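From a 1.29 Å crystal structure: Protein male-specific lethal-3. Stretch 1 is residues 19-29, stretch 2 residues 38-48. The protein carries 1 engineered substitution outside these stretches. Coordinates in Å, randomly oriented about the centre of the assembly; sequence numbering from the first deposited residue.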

ATOM      1  N   LEU A  19      -2.619  -4.684  -9.706  1.00 11.28           N
ATOM      2  CA  LEU A  19      -1.309  -4.070  -9.941  1.00 11.60           C
ATOM      3  C   LEU A  19      -0.196  -4.648  -9.102  1.00 10.97           C
ATOM      4  O   LEU A  19       0.976  -4.408  -9.380  1.00 11.84           O
ATOM      5  N   PHE A  20      -0.576  -5.396  -8.075  1.00 10.53           N
ATOM      6  CA  PHE A  20       0.375  -6.021  -7.141  1.00 10.37           C
ATOM      7  C   PHE A  20      -0.033  -7.462  -6.916  1.00 10.58           C
ATOM      8  O   PHE A  20      -1.198  -7.820  -7.124  1.00 11.61           O
ATOM      9  N   HIS A  21       0.905  -8.284  -6.476  1.00 11.38           N
ATOM     10  CA  HIS A  21       0.652  -9.716  -6.311  1.00 12.34           C
ATOM     11  C   HIS A  21       0.999 -10.214  -4.923  1.00 11.11           C
ATOM     12  O   HIS A  21       1.815  -9.626  -4.216  1.00 10.86           O
ATOM     13  N   LYS A  22       0.361 -11.308  -4.537  1.00 12.00           N
ATOM     14  CA  LYS A  22       0.682 -11.976  -3.277  1.00 12.08           C
ATOM     15  C   LYS A  22       2.174 -12.249  -3.170  1.00 11.57           C
ATOM     16  O   LYS A  22       2.791 -12.788  -4.086  1.00 12.07           O
ATOM     17  N   GLY A  23       2.744 -11.881  -2.028  1.00 11.26           N
ATOM     18  CA  GLY A  23       4.158 -12.086  -1.744  1.00 11.08           C
ATOM     19  C   GLY A  23       5.033 -10.898  -2.075  1.00 10.85           C
ATOM     20  O   GLY A  23       6.172 -10.827  -1.640  1.00 11.97           O
ATOM     21  N   GLU A  24       4.505  -9.967  -2.855  1.00  9.86           N
ATOM     22  CA  GLU A  24       5.276  -8.784  -3.275  1.00  9.73           C
ATOM     23  C   GLU A  24       5.573  -7.854  -2.111  1.00  9.36           C
ATOM     24  O   GLU A  24       4.730  -7.640  -1.239  1.00  9.86           O
ATOM     25  N   ILE A  25       6.775  -7.299  -2.115  1.00  9.59           N
ATOM     26  CA  ILE A  25       7.125  -6.213  -1.204  1.00  9.40           C
ATOM     27  C   ILE A  25       6.706  -4.912  -1.865  1.00  9.20           C
ATOM     28  O   ILE A  25       7.049  -4.653  -3.016  1.00 10.33           O
ATOM     29  N   VAL A  26       5.936  -4.123  -1.132  1.00  9.02           N
ATOM     30  CA  VAL A  26       5.400  -2.847  -1.614  1.00  9.78           C
ATOM     31  C   VAL A  26       5.584  -1.785  -0.541  1.00  9.59           C
ATOM     32  O   VAL A  26       5.819  -2.097   0.624  1.00  9.79           O
ATOM     33  N   LEU A  27       5.489  -0.528  -0.934  1.00  8.93           N
ATOM     34  CA  LEU A  27       5.589   0.568   0.018  1.00  9.19           C
ATOM     35  C   LEU A  27       4.212   1.200   0.153  1.00  9.42           C
ATOM     36  O   LEU A  27       3.572   1.524  -0.849  1.00 10.80           O
ATOM     37  N   CYS A  28       3.747   1.345   1.381  1.00  8.76           N
ATOM     38  CA  CYS A  28       2.383   1.792   1.656  1.00  8.87           C
ATOM     39  C   CYS A  28       2.379   3.144   2.349  1.00  8.89           C
ATOM     40  O   CYS A  28       3.023   3.332   3.372  1.00  9.60           O
ATOM     41  N   TYR A  29       1.602   4.071   1.814  1.00  9.13           N
ATOM     42  CA  TYR A  29       1.456   5.394   2.442  1.00  9.81           C
ATOM     43  C   TYR A  29       0.718   5.310   3.764  1.00 10.63           C
ATOM     44  O   TYR A  29      -0.260   4.600   3.916  1.00 10.49           O
ATOM     45  N   VAL A  38       4.531   9.530   4.905  1.00  9.87           N
ATOM     46  CA  VAL A  38       5.612   8.546   4.997  1.00 10.36           C
ATOM     47  C   VAL A  38       5.143   7.236   4.388  1.00  9.88           C
ATOM     48  O   VAL A  38       3.946   6.998   4.226  1.00 10.13           O
ATOM     49  N   LEU A  39       6.118   6.392   4.067  1.00  9.23           N
ATOM     50  CA  LEU A  39       5.895   5.086   3.445  1.00  8.93           C
ATOM     51  C   LEU A  39       6.386   3.965   4.333  1.00  8.90           C
ATOM     52  O   LEU A  39       7.472   4.038   4.906  1.00  9.96           O
ATOM     53  N   TYR A  40       5.581   2.919   4.427  1.00  8.92           N
ATOM     54  CA  TYR A  40       5.926   1.724   5.198  1.00  9.37           C
ATOM     55  C   TYR A  40       6.212   0.549   4.292  1.00  8.89           C
ATOM     56  O   TYR A  40       5.422   0.227   3.404  1.00  8.80           O
ATOM     57  N   THR A  41       7.330  -0.116   4.534  1.00  8.56           N
ATOM     58  CA  THR A  41       7.682  -1.337   3.805  1.00  8.65           C
ATOM     59  C   THR A  41       6.736  -2.448   4.228  1.00  8.46           C
ATOM     60  O   THR A  41       6.574  -2.734   5.410  1.00  8.78           O
ATOM     61  N   SER A  42       6.085  -3.038   3.236  1.00  8.63           N
ATOM     62  CA  SER A  42       4.970  -3.955   3.458  1.00  8.82           C
ATOM     63  C   SER A  42       5.047  -5.167   2.541  1.00  8.97           C
ATOM     64  O   SER A  42       5.747  -5.164   1.536  1.00  9.12           O
ATOM     65  N   LYS A  43       4.307  -6.204   2.905  1.00  9.74           N
ATOM     66  CA  LYS A  43       4.224  -7.440   2.129  1.00  9.79           C
ATOM     67  C   LYS A  43       2.767  -7.736   1.828  1.00  9.97           C
ATOM     68  O   LYS A  43       1.922  -7.700   2.720  1.00  9.98           O
ATOM     69  N   VAL A  44       2.477  -8.055   0.577  1.00  9.70           N
ATOM     70  CA  VAL A  44       1.110  -8.363   0.164  1.00  9.86           C
ATOM     71  C   VAL A  44       0.763  -9.789   0.577  1.00 10.17           C
ATOM     72  O   VAL A  44       1.428 -10.759   0.203  1.00 11.07           O
ATOM     73  N   LEU A  45      -0.312  -9.899   1.347  1.00 10.02           N
ATOM     74  CA  LEU A  45      -0.795 -11.180   1.869  1.00 10.84           C
ATOM     75  C   LEU A  45      -1.870 -11.798   1.003  1.00 10.82           C
ATOM     76  O   LEU A  45      -1.992 -13.015   0.940  1.00 12.38           O
ATOM     77  N   ASN A  46      -2.661 -10.953   0.358  1.00 10.65           N
ATOM     78  CA  ASN A  46      -3.813 -11.406  -0.430  1.00 10.92           C
ATOM     79  C   ASN A  46      -4.273 -10.301  -1.342  1.00 10.27           C
ATOM     80  O   ASN A  46      -4.193  -9.133  -0.993  1.00 10.28           O
ATOM     81  N   VAL A  47      -4.770 -10.699  -2.502  1.00 10.30           N
ATOM     82  CA  VAL A  47      -5.414  -9.790  -3.453  1.00 11.39           C
ATOM     83  C   VAL A  47      -6.832 -10.287  -3.735  1.00 11.35           C
ATOM     84  O   VAL A  47      -7.036 -11.375  -4.277  1.00 12.65           O
ATOM     85  N   PHE A  48      -7.804  -9.480  -3.345  1.00 10.55           N
ATOM     86  CA  PHE A  48      -9.220  -9.844  -3.426  1.00 11.43           C
ATOM     87  C   PHE A  48      -9.948  -8.966  -4.425  1.00 10.98           C
ATOM     88  O   PHE A  48      -9.960  -7.742  -4.309  1.00 11.19           O
TER

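Strands 25-29 and 39-48 pair antiparallel, so side chains alternate between two faces of the sheet: I25, L27, Y29, L39, T41 and K43 lie on one, V26, C28, Y40 and S42 on the other. Stretch 2 enters the pairing at V38, whose side chain (m) points away from stretch 1 and leaves the contact to its backbone; V38 O lies 3.5 Å from Y29 CA.

L39 is buried and adopts m for chi1 and t for chi2, a conformation that carries its end closer to stretch 1. L39 CD2 sits 3.5 Å from the centroid of the Y29 ring and almost on the ring normal, a CH-pi contact over the face. The same methyl is 4.1 Å from L27 CB, so it bridges two residues of the opposing strand.

On the other face, Y40 (chi1 m) is paired with C28 through two backbone hydrogen bonds, Y40 N to C28 O at 2.8 Å and C28 N to Y40 O at 2.9 Å. The Y40 hydroxyl is hydrogen-bonded just beyond the stretches. T41 (m) returns to the face of L27 and I25, both also m in chi1: T41 CG2 is 3.8 Å from I25 CG2, and T41 OG1, hydrogen-bonded elsewhere in the structure, is 3.9 Å from L27 CD2.

S42 (m) is buried opposite V26. Its hydroxyl is satisfied within its own strand, donating from S42 OG to Y40 O at 2.9 Å, while S42 OG also lies 3.6 Å from C28 CB; C28 itself is t. K43 is extended, with all four chi angles t, and its aliphatic base meets I25, K43 CB lying 4.1 Å from I25 CD1.

V44 (t) points toward stretch 1 and has the largest area covered there. V44 CG2 packs 3.9 Å from V26 CG1 and 4.4 Å from F20 CB, and V44 CB approaches H21 O to 3.3 Å. This carbonyl belongs to the type II turn from H21 to E24, which E24 reinforces with its side chain: H21 N donates to E24 OE1 at 3.0 Å.

L45 (m, t) points away, but its carbonyl meets the fully extended K22, with K22 CE 3.4 Å from L45 O. Water 1 gathers the polar groups here, accepting from K22 NZ at 2.8 Å and from N46 ND2 at 3.0 Å and donating to L45 O at 3.0 Å. N46 (t) thus reaches stretch 1 through solvent. V47 (t) turns inward again, placing V47 CG2 3.6 Å from F20 O, and F48 lies out of reach.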

ATOM      1  CB  LEU A  19      -1.389  -2.570  -9.705  1.00 12.39           C
ATOM      2  CG  LEU A  19      -2.337  -1.812 -10.634  1.00 13.11           C
ATOM      3  CD1 LEU A  19      -2.236  -0.325 -10.349  1.00 14.74           C
ATOM      4  CD2 LEU A  19      -2.043  -2.100 -12.096  1.00 14.50           C
ATOM      5  CB  PHE A  20       0.413  -5.250  -5.809  1.00 10.26           C
ATOM      6  CG  PHE A  20       0.691  -3.780  -5.971  1.00  9.54           C
ATOM      7  CD1 PHE A  20       1.992  -3.306  -6.043  1.00  9.92           C
ATOM      8  CD2 PHE A  20      -0.345  -2.871  -6.069  1.00 10.50           C
ATOM      9  CE1 PHE A  20       2.230  -1.958  -6.204  1.00 10.45           C
ATOM     10  CE2 PHE A  20      -0.110  -1.538  -6.243  1.00 11.41           C
ATOM     11  CZ  PHE A  20       1.176  -1.077  -6.308  1.00 11.27           C
ATOM     12  CB  HIS A  21       1.426 -10.526  -7.362  1.00 14.21           C
ATOM     13  CG  HIS A  21       2.913 -10.372  -7.279  1.00 15.57           C
ATOM     14  ND1 HIS A  21       3.613  -9.441  -8.020  1.00 17.21           N
ATOM     15  CD2 HIS A  21       3.834 -11.033  -6.541  1.00 16.32           C
ATOM     16  CE1 HIS A  21       4.900  -9.538  -7.741  1.00 17.02           C
ATOM     17  NE2 HIS A  21       5.063 -10.490  -6.842  1.00 17.44           N
ATOM     18  CB  LYS A  22      -0.106 -13.287  -3.125  1.00 13.05           C
ATOM     19  CG  LYS A  22       0.178 -14.002  -1.807  1.00 13.98           C
ATOM     20  CD  LYS A  22      -0.772 -15.165  -1.533  1.00 14.94           C
ATOM     21  CE  LYS A  22      -0.487 -15.802  -0.165  1.00 15.71           C
ATOM     22  NZ  LYS A  22      -1.448 -16.899   0.178  1.00 17.01           N
ATOM     23  CB  GLU A  24       4.498  -8.015  -4.346  1.00  9.56           C
ATOM     24  CG  GLU A  24       5.305  -6.970  -5.075  1.00  9.93           C
ATOM     25  CD  GLU A  24       4.538  -6.293  -6.188  1.00 10.25           C
ATOM     26  OE1 GLU A  24       3.356  -6.619  -6.410  1.00 11.96           O
ATOM     27  OE2 GLU A  24       5.121  -5.422  -6.862  1.00 10.53           O
ATOM     28  CB  ILE A  25       8.633  -6.167  -0.875  1.00 10.78           C
ATOM     29  CG1 ILE A  25       9.114  -7.498  -0.291  1.00 12.33           C
ATOM     30  CG2 ILE A  25       8.922  -5.021   0.099  1.00 11.03           C
ATOM     31  CD1 ILE A  25       8.348  -7.971   0.930  1.00 14.00           C
ATOM     32  CB  VAL A  26       3.902  -2.976  -1.989  1.00  9.91           C
ATOM     33  CG1 VAL A  26       3.707  -4.009  -3.107  1.00 10.50           C
ATOM     34  CG2 VAL A  26       3.051  -3.323  -0.751  1.00 11.22           C
ATOM     35  CB  LEU A  27       6.638   1.588  -0.435  1.00  9.71           C
ATOM     36  CG  LEU A  27       7.999   0.986  -0.820  1.00  9.91           C
ATOM     37  CD1 LEU A  27       8.981   2.075  -1.246  1.00 11.95           C
ATOM     38  CD2 LEU A  27       8.611   0.118   0.282  1.00 11.98           C
ATOM     39  CB  CYS A  28       1.671   0.778   2.563  1.00  9.20           C
ATOM     40  SG  CYS A  28      -0.077   1.155   2.890  1.00 10.75           S
ATOM     41  CB  TYR A  29       0.727   6.381   1.522  1.00 10.76           C
ATOM     42  CG  TYR A  29       1.624   7.066   0.529  1.00 10.78           C
ATOM     43  CD1 TYR A  29       2.576   7.984   0.950  1.00 11.56           C
ATOM     44  CD2 TYR A  29       1.536   6.784  -0.820  1.00 11.20           C
ATOM     45  CE1 TYR A  29       3.393   8.621   0.045  1.00 11.95           C
ATOM     46  CE2 TYR A  29       2.356   7.415  -1.737  1.00 11.74           C
ATOM     47  CZ  TYR A  29       3.284   8.332  -1.293  1.00 12.23           C
ATOM     48  OH  TYR A  29       4.134   8.983  -2.167  1.00 13.97           O
ATOM     49  CB  VAL A  38       6.093   8.303   6.457  1.00 11.14           C
ATOM     50  CG1 VAL A  38       6.801   9.544   7.025  1.00 11.82           C
ATOM     51  CG2 VAL A  38       4.944   7.858   7.350  1.00 12.33           C
ATOM     52  CB  LEU A  39       6.627   5.001   2.107  1.00  9.09           C
ATOM     53  CG  LEU A  39       6.034   5.849   0.982  1.00  8.91           C
ATOM     54  CD1 LEU A  39       7.081   6.147  -0.096  1.00 10.30           C
ATOM     55  CD2 LEU A  39       4.789   5.174   0.387  1.00  9.60           C
ATOM     56  CB  TYR A  40       4.779   1.351   6.133  1.00 10.79           C
ATOM     57  CG  TYR A  40       4.441   2.446   7.128  1.00 12.48           C
ATOM     58  CD1 TYR A  40       5.333   2.816   8.123  1.00 14.94           C
ATOM     59  CD2 TYR A  40       3.251   3.140   7.048  1.00 13.57           C
ATOM     60  CE1 TYR A  40       5.024   3.834   9.027  1.00 15.31           C
ATOM     61  CE2 TYR A  40       2.936   4.145   7.948  1.00 14.06           C
ATOM     62  CZ  TYR A  40       3.814   4.482   8.930  1.00 14.51           C
ATOM     63  OH  TYR A  40       3.507   5.491   9.827  1.00 16.75           O
ATOM     64  CB  THR A  41       9.135  -1.725   4.081  1.00  8.75           C
ATOM     65  OG1 THR A  41       9.959  -0.570   3.853  1.00  9.19           O
ATOM     66  CG2 THR A  41       9.588  -2.871   3.195  1.00  9.59           C
ATOM     67  CB  SER A  42       3.655  -3.212   3.193  1.00  9.27           C
ATOM     68  OG  SER A  42       3.573  -2.003   3.936  1.00  9.79           O
ATOM     69  CB  LYS A  43       4.838  -8.596   2.929  1.00 11.24           C
ATOM     70  CG  LYS A  43       4.773  -9.973   2.265  1.00 13.15           C
ATOM     71  CD  LYS A  43       5.308 -11.047   3.207  1.00 15.52           C
ATOM     72  CE  LYS A  43       5.329 -12.434   2.596  1.00 17.41           C
ATOM     73  NZ  LYS A  43       5.794 -13.443   3.601  1.00 19.50           N
ATOM     74  CB  VAL A  44       0.910  -8.179  -1.352  1.00  9.97           C
ATOM     75  CG1 VAL A  44      -0.526  -8.534  -1.761  1.00 10.51           C
ATOM     76  CG2 VAL A  44       1.269  -6.748  -1.773  1.00 10.22           C
ATOM     77  CB  LEU A  45      -1.360 -10.987   3.272  1.00 11.55           C
ATOM     78  CG  LEU A  45      -0.378 -10.470   4.319  1.00 11.80           C
ATOM     79  CD1 LEU A  45      -1.098 -10.343   5.661  1.00 13.01           C
ATOM     80  CD2 LEU A  45       0.841 -11.392   4.401  1.00 13.40           C
ATOM     81  CB  ASN A  46      -4.975 -11.819   0.486  1.00 12.27           C
ATOM     82  CG  ASN A  46      -6.117 -12.459  -0.265  1.00 13.44           C
ATOM     83  OD1 ASN A  46      -7.221 -11.901  -0.349  1.00 15.98           O
ATOM     84  ND2 ASN A  46      -5.864 -13.624  -0.827  1.00 13.79           N
ATOM     85  CB  VAL A  47      -4.610  -9.688  -4.775  1.00 12.12           C
ATOM     86  CG1 VAL A  47      -5.235  -8.648  -5.714  1.00 13.35           C
ATOM     87  CG2 VAL A  47      -3.146  -9.352  -4.490  1.00 12.76           C
ATOM     88  CB  PHE A  48      -9.857  -9.720  -2.039  1.00 12.05           C
ATOM     89  CG  PHE A  48     -11.313 -10.100  -1.976  1.00 13.58           C
ATOM     90  CD1 PHE A  48     -11.804 -11.210  -2.642  1.00 14.11           C
ATOM     91  CD2 PHE A  48     -12.178  -9.366  -1.195  1.00 14.69           C
ATOM     92  CE1 PHE A  48     -13.148 -11.552  -2.549  1.00 15.30           C
ATOM     93  CE2 PHE A  48     -13.511  -9.705  -1.103  1.00 15.51           C
ATOM     94  CZ  PHE A  48     -13.996 -10.794  -1.778  1.00 15.88           C
TER
HETATM   95  O   HOH W   1      -3.749 -15.344   0.317  1.00 16.96           O